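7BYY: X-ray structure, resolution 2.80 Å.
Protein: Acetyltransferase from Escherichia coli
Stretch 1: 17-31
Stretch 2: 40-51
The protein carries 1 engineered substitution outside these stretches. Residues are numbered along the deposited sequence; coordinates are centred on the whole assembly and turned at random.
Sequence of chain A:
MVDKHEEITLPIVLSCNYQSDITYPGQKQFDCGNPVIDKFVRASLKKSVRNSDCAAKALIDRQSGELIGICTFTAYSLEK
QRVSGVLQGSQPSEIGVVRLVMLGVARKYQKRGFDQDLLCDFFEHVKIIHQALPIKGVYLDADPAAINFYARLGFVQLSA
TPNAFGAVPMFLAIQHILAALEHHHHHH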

# COMPACT_ATOMS: atom_id res chain seq x y z
N ASN A 17 -8.37 7.53 13.21
CA ASN A 17 -7.49 8.00 12.14
C ASN A 17 -7.28 9.49 12.31
O ASN A 17 -8.24 10.27 12.24
N TYR A 18 -6.04 9.90 12.55
CA TYR A 18 -5.78 11.29 12.89
C TYR A 18 -6.16 12.21 11.74
O TYR A 18 -5.77 11.98 10.59
N GLN A 19 -6.93 13.25 12.05
CA GLN A 19 -7.32 14.26 11.08
C GLN A 19 -6.38 15.45 11.19
O GLN A 19 -6.12 15.94 12.29
N SER A 20 -5.88 15.91 10.04
CA SER A 20 -4.88 16.98 10.03
C SER A 20 -5.43 18.31 10.56
O SER A 20 -4.64 19.15 10.99
N ASP A 21 -6.75 18.50 10.53
CA ASP A 21 -7.36 19.74 11.00
C ASP A 21 -7.76 19.69 12.47
O ASP A 21 -8.48 20.58 12.93
N ILE A 22 -7.31 18.68 13.21
CA ILE A 22 -7.65 18.50 14.61
C ILE A 22 -6.37 18.58 15.43
O ILE A 22 -5.32 18.06 15.02
N THR A 23 -6.44 19.24 16.59
CA THR A 23 -5.33 19.32 17.53
C THR A 23 -5.84 18.88 18.90
O THR A 23 -6.63 19.59 19.53
N TYR A 24 -5.38 17.72 19.36
CA TYR A 24 -5.80 17.18 20.64
C TYR A 24 -5.00 17.81 21.78
O TYR A 24 -3.89 18.31 21.57
N PRO A 25 -5.56 17.83 22.99
CA PRO A 25 -4.76 18.24 24.16
C PRO A 25 -3.53 17.36 24.30
O PRO A 25 -3.59 16.14 24.16
N GLY A 26 -2.40 18.01 24.57
CA GLY A 26 -1.13 17.32 24.68
C GLY A 26 -0.40 17.11 23.37
O GLY A 26 0.78 16.73 23.40
N GLN A 27 -1.05 17.36 22.23
CA GLN A 27 -0.39 17.14 20.95
C GLN A 27 0.73 18.14 20.71
O GLN A 27 1.76 17.80 20.12
N LYS A 28 0.56 19.39 21.17
CA LYS A 28 1.57 20.42 20.94
C LYS A 28 2.85 20.19 21.72
O LYS A 28 3.87 20.80 21.41
N GLN A 29 2.81 19.35 22.76
CA GLN A 29 4.02 18.98 23.48
C GLN A 29 4.31 17.49 23.40
O GLN A 29 5.35 17.10 22.87
N PHE A 30 3.40 16.63 23.86
CA PHE A 30 3.48 15.18 23.67
C PHE A 30 4.86 14.63 24.05
O PHE A 30 5.65 14.19 23.22
N ASP A 31 5.14 14.69 25.35
CA ASP A 31 6.37 14.08 25.86
C ASP A 31 6.21 12.56 25.87
O ASP A 31 5.43 12.01 26.66
N PHE A 40 8.37 15.51 15.91
CA PHE A 40 7.54 15.24 14.73
C PHE A 40 6.08 15.55 15.00
O PHE A 40 5.42 16.24 14.21
N VAL A 41 5.55 15.04 16.12
CA VAL A 41 4.14 15.24 16.43
C VAL A 41 3.86 16.71 16.71
O VAL A 41 2.83 17.26 16.29
N ARG A 42 4.77 17.39 17.42
CA ARG A 42 4.52 18.78 17.79
C ARG A 42 4.45 19.68 16.56
O ARG A 42 3.53 20.49 16.44
N ALA A 43 5.40 19.53 15.64
CA ALA A 43 5.59 20.49 14.56
C ALA A 43 5.25 19.98 13.17
O ALA A 43 4.84 20.77 12.32
N SER A 44 5.40 18.68 12.90
CA SER A 44 5.33 18.17 11.54
C SER A 44 4.20 17.19 11.28
O SER A 44 4.05 16.74 10.14
N LEU A 45 3.41 16.84 12.29
CA LEU A 45 2.40 15.80 12.10
C LEU A 45 1.30 16.26 11.14
O LEU A 45 0.86 15.49 10.28
N LYS A 46 0.85 17.51 11.28
CA LYS A 46 -0.27 17.99 10.48
C LYS A 46 0.08 18.03 9.00
O LYS A 46 -0.73 17.63 8.15
N LYS A 47 1.28 18.51 8.66
CA LYS A 47 1.63 18.69 7.26
C LYS A 47 2.02 17.39 6.58
O LYS A 47 1.91 17.28 5.36
N SER A 48 2.49 16.41 7.35
CA SER A 48 2.86 15.13 6.74
C SER A 48 1.64 14.43 6.16
O SER A 48 1.65 14.01 5.00
N VAL A 49 0.57 14.30 6.95
CA VAL A 49 -0.62 13.62 6.45
C VAL A 49 -1.41 14.50 5.49
O VAL A 49 -2.18 13.98 4.67
N ARG A 50 -1.24 15.82 5.55
CA ARG A 50 -1.86 16.70 4.56
C ARG A 50 -1.25 16.45 3.19
O ARG A 50 -1.96 16.30 2.19
N ASN A 51 0.08 16.39 3.12
CA ASN A 51 0.76 15.94 1.91
C ASN A 51 0.44 14.49 1.59
O ASN A 51 0.69 14.05 0.46

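The most unusual feature of this contact is a buried tyrosine that serves both as a packing surface for the helix and as a polar hub for the loop beside it. Tyr18 points toward stretch 2 with chi1 in t, and Leu45 (chi1 t, chi2 p) lies over one face of its ring: Leu45 CD2 sits 3.8 Å from the centroid, 18° off the ring normal, in a CH-pi contact. Val49 CG2 and Lys46 CG approach the ring edge, the former 4.3 Å from Tyr18 CD1. The hydroxyl is not left unpaired among these carbons. Tyr18 OH donates to Ile22 O at 2.9 Å and accepts from Gln27 NE2 at 2.8 Å. Gln27, extended with chi1 and chi2 both t, starts sideways but brings its amide inward, so that Gln27 NE2 also lies 3.4 Å from Leu45 CD2; Gln27 OE1 accepts from Tyr24 N at 3.0 Å, tying the amide to the type II turn from Tyr24 to Gln27.

One hydrogen bond joins the stretches. Lys46 leaves the helix sideways with chi1 m and the remaining angles t, and this extended chain passes Ser20 O, 3.3 Å from Lys46 CE, before Lys46 NZ donates to Thr23 OG1 at 2.9 Å. Nearby, Ser20 (chi1 p) points toward the helix and places its CB 3.6 Å from Val49 CG2, while the same carbon lies over one face of the Arg50 guanidinium.

Nearer the start of stretch 2, Val41 (chi1 t) points toward stretch 1. Its CG1 is 4.1 Å from Gln27 CG, and its CG2 is 4.1 Å from CD2 of Phe30, a buried residue with chi1 t. Arg42 (chi1 m, chi2 t) runs along the exposed margin, its CG 3.1 Å from Lys28 O.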

# COMPACT_ATOMS: atom_id res chain seq x y z
CB ASN A 17 -8.09 7.69 10.77
CG ASN A 17 -7.79 6.29 10.31
OD1 ASN A 17 -8.58 5.37 10.52
ND2 ASN A 17 -6.65 6.11 9.65
CB TYR A 18 -4.31 11.49 13.25
CG TYR A 18 -3.95 12.95 13.37
CD1 TYR A 18 -3.22 13.59 12.38
CD2 TYR A 18 -4.36 13.70 14.47
CE1 TYR A 18 -2.90 14.93 12.48
CE2 TYR A 18 -4.05 15.04 14.58
CZ TYR A 18 -3.32 15.65 13.58
OH TYR A 18 -3.00 16.98 13.67
CB GLN A 19 -8.77 14.70 11.31
CG GLN A 19 -9.73 13.56 11.63
CD GLN A 19 -10.66 13.24 10.47
OE1 GLN A 19 -11.14 14.14 9.78
NE2 GLN A 19 -10.91 11.96 10.26
CB SER A 20 -4.33 17.18 8.62
OG SER A 20 -5.36 17.07 7.64
CB ASP A 21 -8.57 20.10 10.14
CG ASP A 21 -9.46 18.90 9.86
OD1 ASP A 21 -8.92 17.79 9.66
OD2 ASP A 21 -10.70 19.07 9.83
CB ILE A 22 -8.39 17.17 14.84
CG1 ILE A 22 -9.78 17.21 14.20
CG2 ILE A 22 -8.49 16.84 16.33
CD1 ILE A 22 -10.80 17.99 15.00
CB THR A 23 -4.76 20.74 17.60
OG1 THR A 23 -4.56 21.24 16.28
CG2 THR A 23 -3.43 20.73 18.34
CB TYR A 24 -5.62 15.67 20.66
CG TYR A 24 -6.49 14.94 19.66
CD1 TYR A 24 -7.81 14.62 19.96
CD2 TYR A 24 -5.99 14.58 18.41
CE1 TYR A 24 -8.61 13.95 19.05
CE2 TYR A 24 -6.79 13.91 17.49
CZ TYR A 24 -8.09 13.60 17.82
OH TYR A 24 -8.89 12.94 16.91
CB PRO A 25 -5.73 18.04 25.33
CG PRO A 25 -7.08 18.13 24.73
CD PRO A 25 -6.96 17.56 23.34
CB GLN A 27 -1.43 17.22 19.83
CG GLN A 27 -0.86 17.07 18.43
CD GLN A 27 -1.93 16.97 17.37
OE1 GLN A 27 -3.10 16.72 17.67
NE2 GLN A 27 -1.54 17.16 16.11
CB LYS A 28 1.00 21.80 21.28
CG LYS A 28 0.18 22.43 20.18
CD LYS A 28 -0.52 23.69 20.66
CE LYS A 28 0.47 24.72 21.19
NZ LYS A 28 -0.22 25.94 21.69
CB GLN A 29 3.92 19.47 24.93
CG GLN A 29 3.25 20.85 25.03
CD GLN A 29 3.71 21.66 26.22
OE1 GLN A 29 4.28 22.74 26.06
NE2 GLN A 29 3.48 21.14 27.42
CB PHE A 30 3.13 14.81 22.22
CG PHE A 30 2.92 13.34 22.02
CD1 PHE A 30 1.76 12.73 22.46
CD2 PHE A 30 3.88 12.57 21.39
CE1 PHE A 30 1.56 11.38 22.28
CE2 PHE A 30 3.69 11.22 21.20
CZ PHE A 30 2.53 10.62 21.64
CB ASP A 31 6.67 14.60 27.26
CG ASP A 31 8.05 14.19 27.75
OD1 ASP A 31 8.81 13.62 26.94
OD2 ASP A 31 8.36 14.44 28.93
CB PHE A 40 7.70 13.78 14.29
CG PHE A 40 6.76 13.39 13.18
CD1 PHE A 40 5.55 12.78 13.46
CD2 PHE A 40 7.10 13.64 11.86
CE1 PHE A 40 4.69 12.43 12.44
CE2 PHE A 40 6.24 13.28 10.83
CZ PHE A 40 5.03 12.68 11.12
CB VAL A 41 3.73 14.35 17.62
CG1 VAL A 41 2.25 14.50 17.91
CG2 VAL A 41 4.09 12.90 17.34
CB ARG A 42 5.61 19.28 18.74
CG ARG A 42 5.64 18.58 20.08
CD ARG A 42 6.71 19.21 20.96
NE ARG A 42 7.43 18.22 21.75
CZ ARG A 42 7.82 18.40 23.01
NH1 ARG A 42 7.54 19.54 23.62
NH2 ARG A 42 8.47 17.44 23.65
CB ALA A 43 7.04 20.99 14.55
CB SER A 44 6.66 17.51 11.16
OG SER A 44 6.53 16.76 9.96
CB LEU A 45 1.80 15.39 13.44
CG LEU A 45 0.54 14.53 13.37
CD1 LEU A 45 0.84 13.16 12.77
CD2 LEU A 45 -0.11 14.40 14.74
CB LYS A 46 -0.69 19.38 10.96
CG LYS A 46 -1.40 19.40 12.31
CD LYS A 46 -2.04 20.75 12.56
CE LYS A 46 -3.22 20.65 13.50
NZ LYS A 46 -4.10 21.86 13.44
CB LYS A 47 2.76 19.70 7.14
CG LYS A 47 2.67 20.78 8.19
CD LYS A 47 4.02 21.45 8.38
CE LYS A 47 3.93 22.91 7.94
NZ LYS A 47 5.09 23.74 8.34
CB SER A 48 3.57 14.25 7.77
OG SER A 48 4.88 14.72 8.02
CB VAL A 49 -1.51 13.13 7.60
CG1 VAL A 49 -0.67 12.45 8.67
CG2 VAL A 49 -2.32 14.26 8.19
CB ARG A 50 -1.70 18.16 4.96
CG ARG A 50 -2.95 18.77 5.57
CD ARG A 50 -2.93 20.29 5.47
NE ARG A 50 -2.34 20.91 6.66
CZ ARG A 50 -3.04 21.38 7.69
NH1 ARG A 50 -4.37 21.30 7.67
NH2 ARG A 50 -2.43 21.92 8.73
CB ASN A 51 2.28 16.13 2.07
CG ASN A 51 3.03 16.06 0.75
OD1 ASN A 51 3.04 15.03 0.08
ND2 ASN A 51 3.66 17.16 0.39